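Local coordinates for protein ectoine dioxygenase (Sphingopyxis alaskensis, PDB 4MHR) that catalyses the iron(II)- and 2-oxoglutarate-dependent hydroxylation of L-ectoine to 5-hydroxyectoine, an osmolyte that helps cells survive osmotic stress, at residues A[24-27]-A[28-32]; A[45-48]-A[49-53]; A[100-103]-A[104-107]; A[108-111]-A[112-115]; A[154-157]-A[158-162]. All coordinates share one frame; numbering follows the deposited sequence.

Contact 1: A[24-27]-A[28-32]; sequences RPRL and DPVVH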
loop_
_atom_site.group_PDB
_atom_site.type_symbol
_atom_site.label_atom_id
_atom_site.label_comp_id
_atom_site.label_asym_id
_atom_site.label_seq_id
_atom_site.Cartn_x
_atom_site.Cartn_y
_atom_site.Cartn_z
ATOM N N ARG A 24 -16.843 -12.841 -4.304
ATOM C CA ARG A 24 -18.019 -11.986 -4.069
ATOM C C ARG A 24 -17.833 -10.632 -4.720
ATOM O O ARG A 24 -16.712 -10.245 -5.033
ATOM C CB ARG A 24 -18.189 -11.794 -2.584
ATOM C CG ARG A 24 -18.617 -13.089 -1.905
ATOM C CD ARG A 24 -18.531 -13.022 -0.414
ATOM N NE ARG A 24 -19.558 -12.125 0.088
ATOM C CZ ARG A 24 -20.625 -12.480 0.815
ATOM N NH1 ARG A 24 -20.806 -13.729 1.207
ATOM N NH2 ARG A 24 -21.475 -11.539 1.204
ATOM N N PRO A 25 -18.933 -9.932 -4.980
ATOM C CA PRO A 25 -18.811 -8.646 -5.627
ATOM C C PRO A 25 -18.295 -7.521 -4.679
ATOM O O PRO A 25 -18.511 -7.526 -3.438
ATOM C CB PRO A 25 -20.229 -8.359 -6.065
ATOM C CG PRO A 25 -21.080 -9.065 -5.076
ATOM C CD PRO A 25 -20.346 -10.325 -4.792
ATOM N N ARG A 26 -17.565 -6.592 -5.282
ATOM C CA ARG A 26 -17.235 -5.339 -4.651
ATOM C C ARG A 26 -18.567 -4.610 -4.603
ATOM O O ARG A 26 -19.370 -4.508 -5.574
ATOM C CB ARG A 26 -16.185 -4.569 -5.471
ATOM C CG ARG A 26 -15.890 -3.164 -4.920
ATOM C CD ARG A 26 -14.760 -2.499 -5.674
ATOM N NE ARG A 26 -14.278 -1.327 -4.986
ATOM C CZ ARG A 26 -13.019 -1.086 -4.595
ATOM N NH1 ARG A 26 -12.017 -1.957 -4.746
ATOM N NH2 ARG A 26 -12.754 0.095 -4.029
ATOM N N LEU A 27 -18.788 -4.042 -3.456
ATOM C CA LEU A 27 -20.008 -3.243 -3.244
ATOM C C LEU A 27 -19.728 -1.749 -2.964
ATOM O O LEU A 27 -20.596 -1.033 -2.548
ATOM C CB LEU A 27 -20.727 -3.839 -2.085
ATOM C CG LEU A 27 -21.127 -5.312 -2.313
ATOM C CD1 LEU A 27 -21.722 -5.842 -0.996
ATOM C CD2 LEU A 27 -22.138 -5.448 -3.447
ATOM N N ASP A 28 -18.495 -1.312 -3.184
ATOM C CA ASP A 28 -18.057 0.083 -2.969
ATOM C C ASP A 28 -17.539 0.660 -4.289
ATOM O O ASP A 28 -17.032 -0.075 -5.104
ATOM C CB ASP A 28 -16.873 0.087 -1.988
ATOM C CG ASP A 28 -17.306 -0.173 -0.563
ATOM O OD1 ASP A 28 -18.031 0.702 -0.019
ATOM O OD2 ASP A 28 -16.905 -1.227 -0.006
ATOM N N PRO A 29 -17.628 1.984 -4.492
ATOM C CA PRO A 29 -16.887 2.534 -5.611
ATOM C C PRO A 29 -15.354 2.259 -5.548
ATOM O O PRO A 29 -14.806 1.933 -4.493
ATOM C CB PRO A 29 -17.145 4.033 -5.520
ATOM C CG PRO A 29 -18.310 4.187 -4.669
ATOM C CD PRO A 29 -18.282 3.014 -3.697
ATOM N N VAL A 30 -14.702 2.385 -6.691
ATOM C CA VAL A 30 -13.225 2.426 -6.767
ATOM C C VAL A 30 -12.739 3.892 -6.636
ATOM O O VAL A 30 -11.887 4.199 -5.827
ATOM C CB VAL A 30 -12.674 1.682 -7.983
ATOM C CG1 VAL A 30 -11.158 1.552 -7.955
ATOM C CG2 VAL A 30 -13.229 0.248 -8.096
ATOM N N VAL A 31 -13.240 4.763 -7.503
ATOM C CA VAL A 31 -12.939 6.186 -7.466
ATOM C C VAL A 31 -14.199 6.793 -6.772
ATOM O O VAL A 31 -15.334 6.684 -7.247
ATOM C CB VAL A 31 -12.758 6.766 -8.852
ATOM C CG1 VAL A 31 -12.683 8.287 -8.825
ATOM C CG2 VAL A 31 -11.552 6.150 -9.507
ATOM N N HIS A 32 -13.977 7.441 -5.650
ATOM C CA HIS A 32 -15.077 7.915 -4.815
ATOM C C HIS A 32 -15.465 9.402 -5.034
ATOM O O HIS A 32 -16.143 10.043 -4.177
ATOM C CB HIS A 32 -14.685 7.706 -3.377
ATOM C CG HIS A 32 -14.667 6.278 -2.914
ATOM N ND1 HIS A 32 -13.622 5.406 -3.162
ATOM C CD2 HIS A 32 -15.571 5.577 -2.191
ATOM C CE1 HIS A 32 -13.868 4.237 -2.566
ATOM N NE2 HIS A 32 -15.052 4.327 -1.968
#
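The Arg26 side chain packs one guanidinium face against the methyl CG2 of Val30 and meets the Asp28 and Pro29 carbonyl oxygens with its edge. With CG anti to the backbone N (chi1 175°) and the chain extended as far as NE, it runs forward along the residues that follow it. Arg26 NE donates to Asp28 O at 3.0 Å. That carbonyl oxygen lies in the guanidinium plane, but NE stands well above the carbonyl's own plane. Arg26 NH2 reaches the next carbonyl, Pro29 O, at 2.8 Å and with a straighter bond (155°). Val30 CG2 lies 3.6 Å from Arg26 NE, and the two side chains cross at about a right angle. The third nitrogen, NH1, forms a salt bridge with Asp248 and a hydrogen bond with His193 O. With an alanine here, the Asp28 and Pro29 carbonyl oxygens would probably lose these donors, and Asp248 its cationic mate. Asp28 turns its carboxylate to other partners, Tyr13, Arg166 and the Met167 amide. The loop lies mainly at the surface and follows strand 23-25, which pairs with strand 195-197. Beyond it, Val30 and Val31 pack on helix 43-52, and Val31 also touches helix 117-127.

Contact 2: A[45-48]-A[49-53]; sequences QAAA and FDRDG
Arg51 folds its side chain back over the preceding turn of its helix. CG stands anti to the backbone N (chi1 166°), and a bend at chi3 (67°) swings the guanidinium over Ala47 and Ala48. One face of the group meets Ala47 O and Ala48 CA. Arg51 NH2 lies 3.7 Å from Ala48 CB, a van der Waals contact. A long salt bridge joins Arg51 NE to Asp52 OD1 at 3.7 Å. Asp52 CB also packs on Ala48 O at 3.2 Å. That oxygen accepts the Asp52 amide, N to O 2.7 Å, in the last of four successive i to i+4 bonds between the two segments. The Phe49 ring and the Asp50 carboxylate leave residues 45-48 for outside partners. The Asp50 carboxylate pairs with Arg194. Gly53 leaves the helix with positive phi (82°), where a side chain would jam against the carbonyl O of Asp52. Ala46 faces Trp35 and Phe125. Phe49 is buried between Val30, Leu126 of helix 117-127 and Ile55 of strand 54-57, the edge strand of the main sheet that begins directly after Gly53.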
loop_
_atom_site.group_PDB
_atom_site.type_symbol
_atom_site.label_atom_id
_atom_site.label_comp_id
_atom_site.label_asym_id
_atom_site.label_seq_id
_atom_site.Cartn_x
_atom_site.Cartn_y
_atom_site.Cartn_z
ATOM N N GLN A 45 -6.348 9.093 -16.084
ATOM C CA GLN A 45 -5.776 8.504 -14.903
ATOM C C GLN A 45 -6.835 7.985 -13.963
ATOM O O GLN A 45 -6.649 6.945 -13.368
ATOM C CB GLN A 45 -4.801 9.463 -14.200
ATOM C CG GLN A 45 -3.483 9.688 -14.953
ATOM C CD GLN A 45 -2.664 10.820 -14.302
ATOM O OE1 GLN A 45 -3.175 11.878 -14.068
ATOM N NE2 GLN A 45 -1.440 10.530 -13.915
ATOM N N ALA A 46 -7.903 8.755 -13.748
ATOM C CA ALA A 46 -8.958 8.411 -12.804
ATOM C C ALA A 46 -9.654 7.101 -13.342
ATOM O O ALA A 46 -9.899 6.141 -12.567
ATOM C CB ALA A 46 -9.986 9.545 -12.707
ATOM N N ALA A 47 -9.920 7.060 -14.663
ATOM C CA ALA A 47 -10.537 5.865 -15.328
ATOM C C ALA A 47 -9.654 4.649 -15.280
ATOM O O ALA A 47 -10.141 3.560 -15.010
ATOM C CB ALA A 47 -10.965 6.165 -16.757
ATOM N N ALA A 48 -8.362 4.830 -15.496
ATOM C CA ALA A 48 -7.390 3.755 -15.334
ATOM C C ALA A 48 -7.361 3.168 -13.891
ATOM O O ALA A 48 -7.291 1.932 -13.720
ATOM C CB ALA A 48 -6.014 4.219 -15.728
ATOM N N PHE A 49 -7.379 4.035 -12.867
ATOM C CA PHE A 49 -7.406 3.595 -11.463
ATOM C C PHE A 49 -8.668 2.780 -11.200
ATOM O O PHE A 49 -8.631 1.693 -10.605
ATOM C CB PHE A 49 -7.349 4.754 -10.435
ATOM C CG PHE A 49 -7.162 4.267 -8.999
ATOM C CD1 PHE A 49 -8.239 4.214 -8.106
ATOM C CD2 PHE A 49 -5.902 3.793 -8.579
ATOM C CE1 PHE A 49 -8.038 3.720 -6.806
ATOM C CE2 PHE A 49 -5.708 3.316 -7.295
ATOM C CZ PHE A 49 -6.778 3.288 -6.403
ATOM N N ASP A 50 -9.785 3.289 -11.687
ATOM C CA ASP A 50 -11.073 2.608 -11.550
ATOM C C ASP A 50 -11.063 1.236 -12.232
ATOM O O ASP A 50 -11.451 0.289 -11.638
ATOM C CB ASP A 50 -12.193 3.482 -12.134
ATOM C CG ASP A 50 -13.531 3.017 -11.714
ATOM O OD1 ASP A 50 -14.106 3.550 -10.728
ATOM O OD2 ASP A 50 -13.972 2.086 -12.367
ATOM N N ARG A 51 -10.550 1.143 -13.454
ATOM C CA ARG A 51 -10.649 -0.093 -14.230
ATOM C C ARG A 51 -9.535 -1.084 -13.776
ATOM O O ARG A 51 -9.775 -2.292 -13.558
ATOM C CB ARG A 51 -10.526 0.259 -15.719
ATOM C CG ARG A 51 -10.268 -0.873 -16.709
ATOM C CD ARG A 51 -9.978 -0.319 -18.151
ATOM N NE ARG A 51 -8.702 0.437 -18.305
ATOM C CZ ARG A 51 -8.578 1.772 -18.553
ATOM N NH1 ARG A 51 -9.614 2.597 -18.706
ATOM N NH2 ARG A 51 -7.378 2.310 -18.635
ATOM N N ASP A 52 -8.325 -0.564 -13.631
ATOM C CA ASP A 52 -7.206 -1.433 -13.261
ATOM C C ASP A 52 -6.941 -1.623 -11.807
ATOM O O ASP A 52 -6.296 -2.624 -11.471
ATOM C CB ASP A 52 -5.914 -0.993 -13.900
ATOM C CG ASP A 52 -5.971 -1.053 -15.456
ATOM O OD1 ASP A 52 -6.852 -1.725 -16.014
ATOM O OD2 ASP A 52 -5.145 -0.404 -16.074
ATOM N N GLY A 53 -7.359 -0.668 -10.966
ATOM C CA GLY A 53 -6.991 -0.695 -9.541
ATOM C C GLY A 53 -5.647 -0.181 -9.087
ATOM O O GLY A 53 -5.293 -0.312 -7.888
#

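Contact 3: A[100-103]-A[104-107]; sequences IFEI and HAQS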
loop_
_atom_site.group_PDB
_atom_site.type_symbol
_atom_site.label_atom_id
_atom_site.label_comp_id
_atom_site.label_asym_id
_atom_site.label_seq_id
_atom_site.Cartn_x
_atom_site.Cartn_y
_atom_site.Cartn_z
ATOM N N ILE A 100 10.228 -1.135 8.954
ATOM C CA ILE A 100 9.895 -0.214 10.035
ATOM C C ILE A 100 8.453 0.362 9.841
ATOM O O ILE A 100 8.189 1.058 8.844
ATOM C CB ILE A 100 10.878 0.935 10.079
ATOM C CG1 ILE A 100 12.345 0.475 10.155
ATOM C CG2 ILE A 100 10.604 1.852 11.283
ATOM C CD1 ILE A 100 13.348 1.596 9.886
ATOM N N PHE A 101 7.542 -0.016 10.726
ATOM C CA PHE A 101 6.131 0.461 10.727
ATOM C C PHE A 101 6.043 1.816 11.393
ATOM O O PHE A 101 6.966 2.212 12.112
ATOM C CB PHE A 101 5.228 -0.535 11.459
ATOM C CG PHE A 101 4.901 -1.764 10.655
ATOM C CD1 PHE A 101 3.805 -1.785 9.808
ATOM C CD2 PHE A 101 5.706 -2.903 10.719
ATOM C CE1 PHE A 101 3.489 -2.905 9.079
ATOM C CE2 PHE A 101 5.406 -4.028 9.961
ATOM C CZ PHE A 101 4.288 -4.036 9.144
ATOM N N GLU A 102 4.988 2.557 11.108
ATOM C CA GLU A 102 4.753 3.871 11.720
ATOM C C GLU A 102 5.798 4.889 11.356
ATOM O O GLU A 102 6.097 5.847 12.124
ATOM C CB GLU A 102 4.620 3.740 13.252
ATOM C CG GLU A 102 3.367 3.037 13.699
ATOM C CD GLU A 102 2.173 3.984 13.494
ATOM O OE1 GLU A 102 2.145 5.039 14.166
ATOM O OE2 GLU A 102 1.312 3.730 12.613
ATOM N N ILE A 103 6.368 4.764 10.172
ATOM C CA ILE A 103 7.355 5.764 9.786
ATOM C C ILE A 103 6.825 7.176 9.679
ATOM O O ILE A 103 7.579 8.145 9.825
ATOM C CB ILE A 103 8.080 5.499 8.467
ATOM C CG1 ILE A 103 7.100 5.202 7.326
ATOM C CG2 ILE A 103 9.079 4.401 8.630
ATOM C CD1 ILE A 103 7.816 5.148 5.986
ATOM N N HIS A 104 5.552 7.297 9.377
ATOM C CA HIS A 104 4.962 8.594 9.259
ATOM C C HIS A 104 4.883 9.258 10.647
ATOM O O HIS A 104 4.796 10.461 10.717
ATOM C CB HIS A 104 3.563 8.492 8.622
ATOM C CG HIS A 104 2.539 7.901 9.539
ATOM N ND1 HIS A 104 2.540 6.580 9.915
ATOM C CD2 HIS A 104 1.509 8.472 10.207
ATOM C CE1 HIS A 104 1.535 6.347 10.736
ATOM N NE2 HIS A 104 0.889 7.478 10.917
ATOM N N ALA A 105 4.888 8.457 11.721
ATOM C CA ALA A 105 4.814 8.995 13.086
ATOM C C ALA A 105 6.217 9.190 13.685
ATOM O O ALA A 105 6.383 10.089 14.451
ATOM C CB ALA A 105 3.973 8.113 13.982
ATOM N N GLN A 106 7.229 8.432 13.249
ATOM C CA GLN A 106 8.550 8.443 13.867
ATOM C C GLN A 106 9.576 9.261 13.135
ATOM O O GLN A 106 10.616 9.539 13.681
ATOM C CB GLN A 106 9.057 7.016 13.934
ATOM C CG GLN A 106 8.156 6.078 14.723
ATOM C CD GLN A 106 8.768 4.712 14.912
ATOM O OE1 GLN A 106 8.627 3.777 14.074
ATOM N NE2 GLN A 106 9.443 4.552 16.016
ATOM N N SER A 107 9.321 9.625 11.869
ATOM C CA SER A 107 10.300 10.292 11.025
ATOM C C SER A 107 9.634 11.568 10.456
ATOM O O SER A 107 8.596 11.465 9.795
ATOM C CB SER A 107 10.703 9.397 9.842
ATOM O OG SER A 107 11.446 10.145 8.878
#
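This is a local, largely buried contact where strand 97-101 of the main cupin sheet turns into the short helix 103-106. Glu102 holds the N-cap position of that helix, with positive phi (64°). Its carbonyl oxygen is gripped twice. Ala105 N donates to Glu102 O at 2.9 Å from above the carbonyl plane, and Gln106 N donates to the same oxygen at 3.0 Å, nearly along the C=O axis. Ile103 O takes the next amide, Ser107 N, at 3.1 Å. The Glu102 and His104 side chains lie alongside each other and point the same way. Their planes are almost perpendicular (83°). His104 reaches this place with CG between its backbone N and carbonyl carbon (chi1 72°). Its ND1 is hydrogen-bonded to Ser136 OG on the neighbouring strand 131-141. Glu102 is bent at chi2, and its OE1 forms a salt bridge with Arg294. Replacing Glu102 by an alanine would probably leave Arg294 without its anionic mate and open a gap beside the His104 ring. Phe101, just before the turn, lies near Gln135, which binds L-ectoine. Glu102 OE1 also touches the methyl of Ala105 at 3.6 Å, while Glu102 OE2 meets the His104 ring at its edge, 3.2 Å from CE1.

Contact 4: A[108-111]-A[112-115]; sequences PVMA and RLAA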
loop_
_atom_site.group_PDB
_atom_site.type_symbol
_atom_site.label_atom_id
_atom_site.label_comp_id
_atom_site.label_asym_id
_atom_site.label_seq_id
_atom_site.Cartn_x
_atom_site.Cartn_y
_atom_site.Cartn_z
ATOM N N PRO A 108 10.188 12.757 10.770
ATOM C CA PRO A 108 9.681 14.015 10.275
ATOM C C PRO A 108 9.687 14.097 8.743
ATOM O O PRO A 108 8.795 14.699 8.165
ATOM C CB PRO A 108 10.651 15.061 10.896
ATOM C CG PRO A 108 11.062 14.451 12.197
ATOM C CD PRO A 108 11.081 12.944 11.938
ATOM N N VAL A 109 10.701 13.554 8.094
ATOM C CA VAL A 109 10.730 13.504 6.632
ATOM C C VAL A 109 9.553 12.660 6.070
ATOM O O VAL A 109 8.875 13.098 5.139
ATOM C CB VAL A 109 12.053 12.888 6.165
ATOM C CG1 VAL A 109 12.074 12.663 4.664
ATOM C CG2 VAL A 109 13.253 13.764 6.575
ATOM N N MET A 110 9.348 11.455 6.627
ATOM C CA MET A 110 8.259 10.557 6.192
ATOM C C MET A 110 6.890 11.074 6.569
ATOM O O MET A 110 5.949 10.906 5.787
ATOM C CB MET A 110 8.448 9.134 6.658
ATOM C CG MET A 110 9.768 8.548 6.220
ATOM S SD MET A 110 10.088 8.593 4.426
ATOM C CE MET A 110 11.780 8.060 4.310
ATOM N N ALA A 111 6.780 11.798 7.688
ATOM C CA ALA A 111 5.520 12.536 7.980
ATOM C C ALA A 111 5.236 13.578 6.912
ATOM O O ALA A 111 4.096 13.726 6.432
ATOM C CB ALA A 111 5.547 13.223 9.361
ATOM N N ARG A 112 6.276 14.316 6.537
ATOM C CA ARG A 112 6.156 15.353 5.543
ATOM C C ARG A 112 5.875 14.764 4.142
ATOM O O ARG A 112 5.120 15.353 3.383
ATOM C CB ARG A 112 7.436 16.190 5.508
ATOM C CG ARG A 112 7.441 17.384 4.569
ATOM C CD ARG A 112 6.220 18.319 4.677
ATOM N NE ARG A 112 6.332 19.326 3.608
ATOM C CZ ARG A 112 6.007 19.137 2.331
ATOM N NH1 ARG A 112 5.502 17.953 1.904
ATOM N NH2 ARG A 112 6.171 20.115 1.453
ATOM N N LEU A 113 6.542 13.663 3.787
ATOM C CA LEU A 113 6.191 12.932 2.546
ATOM C C LEU A 113 4.687 12.564 2.549
ATOM O O LEU A 113 3.966 12.881 1.611
ATOM C CB LEU A 113 7.078 11.715 2.359
ATOM C CG LEU A 113 6.759 10.794 1.183
ATOM C CD1 LEU A 113 7.015 11.509 -0.117
ATOM C CD2 LEU A 113 7.622 9.574 1.266
ATOM N N ALA A 114 4.202 11.995 3.647
ATOM C CA ALA A 114 2.879 11.492 3.688
ATOM C C ALA A 114 1.896 12.604 3.481
ATOM O O ALA A 114 0.833 12.398 2.839
ATOM C CB ALA A 114 2.614 10.787 5.001
ATOM N N ALA A 115 2.233 13.794 4.005
ATOM C CA ALA A 115 1.325 14.967 3.968
ATOM C C ALA A 115 1.432 15.714 2.676
ATOM O O ALA A 115 0.674 16.652 2.418
ATOM C CB ALA A 115 1.602 15.945 5.173
#
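Met110 and Leu113 lie side by side on one flank of the helix and point the same way. They touch through Met110 SD and Leu113 CD2, 4.1 Å apart, an apolar contact. Met110 bends at chi2 (-56°), which brings its sulfur toward the leucine. Arg112 stands on a different side. Its CB rests on the previous turn, 3.3 Å from Pro108 O, and the rest of the chain leads away from residues 108-111. There NH1 forms a salt bridge with Asp116 and NH2 a hydrogen bond with Gly306 O. Ala114 and Ala115 turn only methyls to the backbone of the turn before, as with Ala114 CB at 3.4 Å from Met110 O. Four amides bind the carbonyls four residues back. The straightest is Leu113 N to Val109 O, 2.8 Å and 163°. Val109 and Met110 pack on helix 63-78, and Leu113 touches Phe61. Ser107 is the N-cap, and its OG makes a weak bond to Met110 N. The pattern is that of a short alpha-helix, begun by a serine N-cap and a first-turn proline, packed on one side against another helix of this cupin-fold enzyme.

Contact 5: A[154-157]-A[158-162]; sequences DFET and WHVED
Asp154 and Trp158 both set CG anti to the carbonyl carbon (chi1 -67° and -63°), which lays the two side chains alongside each other, one helical turn apart. Asp154 CB sits over the face of the indole, 3.5 Å from the centroid of its six-membered ring, in a CH-pi contact. The carboxylate plane is tilted 29° from the ring. Asp154 O lies over the same ring system, 3.4 Å from Trp158 CG, and accepts Trp158 N at 2.9 Å in an almost straight bond. Asp154, with His152 and His253, forms the facial triad of two histidines and one carboxylate that binds iron; this is the apo form. Trp158 is important for stabilising ectoine. The helix thus ties a metal-binding residue to a substrate-site residue. On another side, His159 CB packs over the Phe155 ring, 4.0 Å from its centroid. The rings themselves are slid apart and barely overlap. His159 also stacks on Phe282 and bonds to Asp11. Glu156 OE2 meets Val160 CG2 at 3.8 Å, while its carboxylate binds Ser15 and Arg16. Helix 154-162 begins soon after strand 149-152. Asp154 and Trp158 pack on strands 169-175 and 264-273, and Glu156 and His159 touch Tyr196 of strand 195-197.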
loop_
_atom_site.group_PDB
_atom_site.type_symbol
_atom_site.label_atom_id
_atom_site.label_comp_id
_atom_site.label_asym_id
_atom_site.label_seq_id
_atom_site.Cartn_x
_atom_site.Cartn_y
_atom_site.Cartn_z
ATOM N N ASP A 154 -4.763 -6.585 0.664
ATOM C CA ASP A 154 -4.679 -5.907 1.957
ATOM C C ASP A 154 -6.032 -5.737 2.609
ATOM O O ASP A 154 -6.147 -5.862 3.834
ATOM C CB ASP A 154 -4.086 -4.506 1.768
ATOM C CG ASP A 154 -2.611 -4.536 1.327
ATOM O OD1 ASP A 154 -1.886 -5.471 1.703
ATOM O OD2 ASP A 154 -2.198 -3.593 0.634
ATOM N N PHE A 155 -7.077 -5.489 1.802
ATOM C CA PHE A 155 -8.358 -5.167 2.389
ATOM C C PHE A 155 -8.901 -6.349 3.169
ATOM O O PHE A 155 -9.570 -6.184 4.183
ATOM C CB PHE A 155 -9.336 -4.662 1.362
ATOM C CG PHE A 155 -10.740 -4.511 1.922
ATOM C CD1 PHE A 155 -11.037 -3.416 2.738
ATOM C CD2 PHE A 155 -11.716 -5.502 1.678
ATOM C CE1 PHE A 155 -12.298 -3.281 3.289
ATOM C CE2 PHE A 155 -12.991 -5.372 2.226
ATOM C CZ PHE A 155 -13.257 -4.259 3.056
ATOM N N GLU A 156 -8.660 -7.576 2.692
ATOM C CA GLU A 156 -9.235 -8.750 3.365
ATOM C C GLU A 156 -8.690 -8.837 4.800
ATOM O O GLU A 156 -9.459 -9.113 5.735
ATOM C CB GLU A 156 -8.999 -10.044 2.598
ATOM C CG GLU A 156 -9.824 -11.253 3.056
ATOM C CD GLU A 156 -9.160 -12.079 4.189
ATOM O OE1 GLU A 156 -8.039 -11.760 4.551
ATOM O OE2 GLU A 156 -9.828 -13.014 4.742
ATOM N N THR A 157 -7.391 -8.531 4.972
ATOM C CA THR A 157 -6.825 -8.394 6.306
ATOM C C THR A 157 -7.316 -7.193 7.089
ATOM O O THR A 157 -7.665 -7.319 8.280
ATOM C CB THR A 157 -5.315 -8.395 6.253
ATOM O OG1 THR A 157 -4.918 -9.665 5.775
ATOM C CG2 THR A 157 -4.644 -8.086 7.634
ATOM N N TRP A 158 -7.300 -6.024 6.467
ATOM C CA TRP A 158 -7.757 -4.819 7.150
ATOM C C TRP A 158 -9.205 -4.967 7.656
ATOM O O TRP A 158 -9.538 -4.527 8.737
ATOM C CB TRP A 158 -7.551 -3.565 6.289
ATOM C CG TRP A 158 -6.116 -3.298 5.990
ATOM C CD1 TRP A 158 -5.016 -3.789 6.701
ATOM C CD2 TRP A 158 -5.573 -2.531 4.905
ATOM N NE1 TRP A 158 -3.855 -3.363 6.133
ATOM C CE2 TRP A 158 -4.147 -2.580 5.031
ATOM C CE3 TRP A 158 -6.142 -1.847 3.815
ATOM C CZ2 TRP A 158 -3.285 -1.937 4.133
ATOM C CZ3 TRP A 158 -5.303 -1.228 2.885
ATOM C CH2 TRP A 158 -3.868 -1.281 3.038
ATOM N N HIS A 159 -10.032 -5.606 6.891
ATOM C CA HIS A 159 -11.399 -5.796 7.256
ATOM C C HIS A 159 -11.514 -6.855 8.388
ATOM O O HIS A 159 -12.016 -6.562 9.480
ATOM C CB HIS A 159 -12.144 -6.264 6.030
ATOM C CG HIS A 159 -13.593 -6.529 6.270
ATOM N ND1 HIS A 159 -14.514 -5.519 6.485
ATOM C CD2 HIS A 159 -14.274 -7.689 6.369
ATOM C CE1 HIS A 159 -15.704 -6.065 6.663
ATOM N NE2 HIS A 159 -15.587 -7.377 6.582
ATOM N N VAL A 160 -11.021 -8.064 8.114
ATOM C CA VAL A 160 -11.162 -9.204 9.050
ATOM C C VAL A 160 -10.425 -8.926 10.347
ATOM O O VAL A 160 -10.990 -9.118 11.440
ATOM C CB VAL A 160 -10.684 -10.541 8.468
ATOM C CG1 VAL A 160 -10.634 -11.636 9.572
ATOM C CG2 VAL A 160 -11.614 -10.963 7.375
ATOM N N GLU A 161 -9.199 -8.426 10.248
ATOM C CA GLU A 161 -8.394 -8.192 11.441
ATOM C C GLU A 161 -8.425 -6.802 12.058
ATOM O O GLU A 161 -8.243 -6.677 13.249
ATOM C CB GLU A 161 -6.938 -8.644 11.214
ATOM C CG GLU A 161 -6.827 -10.059 10.642
ATOM C CD GLU A 161 -5.390 -10.571 10.512
ATOM O OE1 GLU A 161 -4.519 -10.085 11.228
ATOM O OE2 GLU A 161 -5.137 -11.475 9.693
ATOM N N ASP A 162 -8.654 -5.737 11.291
ATOM C CA ASP A 162 -8.572 -4.425 11.870
ATOM C C ASP A 162 -9.951 -3.755 12.001
ATOM O O ASP A 162 -10.071 -2.695 12.633
ATOM C CB ASP A 162 -7.643 -3.485 11.094
ATOM C CG ASP A 162 -6.249 -3.982 10.975
ATOM O OD1 ASP A 162 -5.715 -4.492 11.998
ATOM O OD2 ASP A 162 -5.645 -3.845 9.833
#

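In the fold
Contacts 3 and 5 are the buried ones, contacts 2 and 4 are partly buried, and contact 1 lies at the surface. Contacts 1 and 2 touch: Val30 and Val31 pack against helix 43-52. Contacts 3 and 4 also meet, where helix 103-106 passes into helix 108-115. They lie far from the first pair, with contacts 1 and 3 on opposite sides of the chain's centre. Contact 5 touches none of the others. Contacts 2, 4 and 5 rest on regular helical bonds. Contact 1 uses an arginine on loop carbonyls, and contact 3 the carbonyl of an N-cap residue and a carboxylate beside a histidine. Aromatic faces matter in contact 5, which alone holds an iron-binding residue.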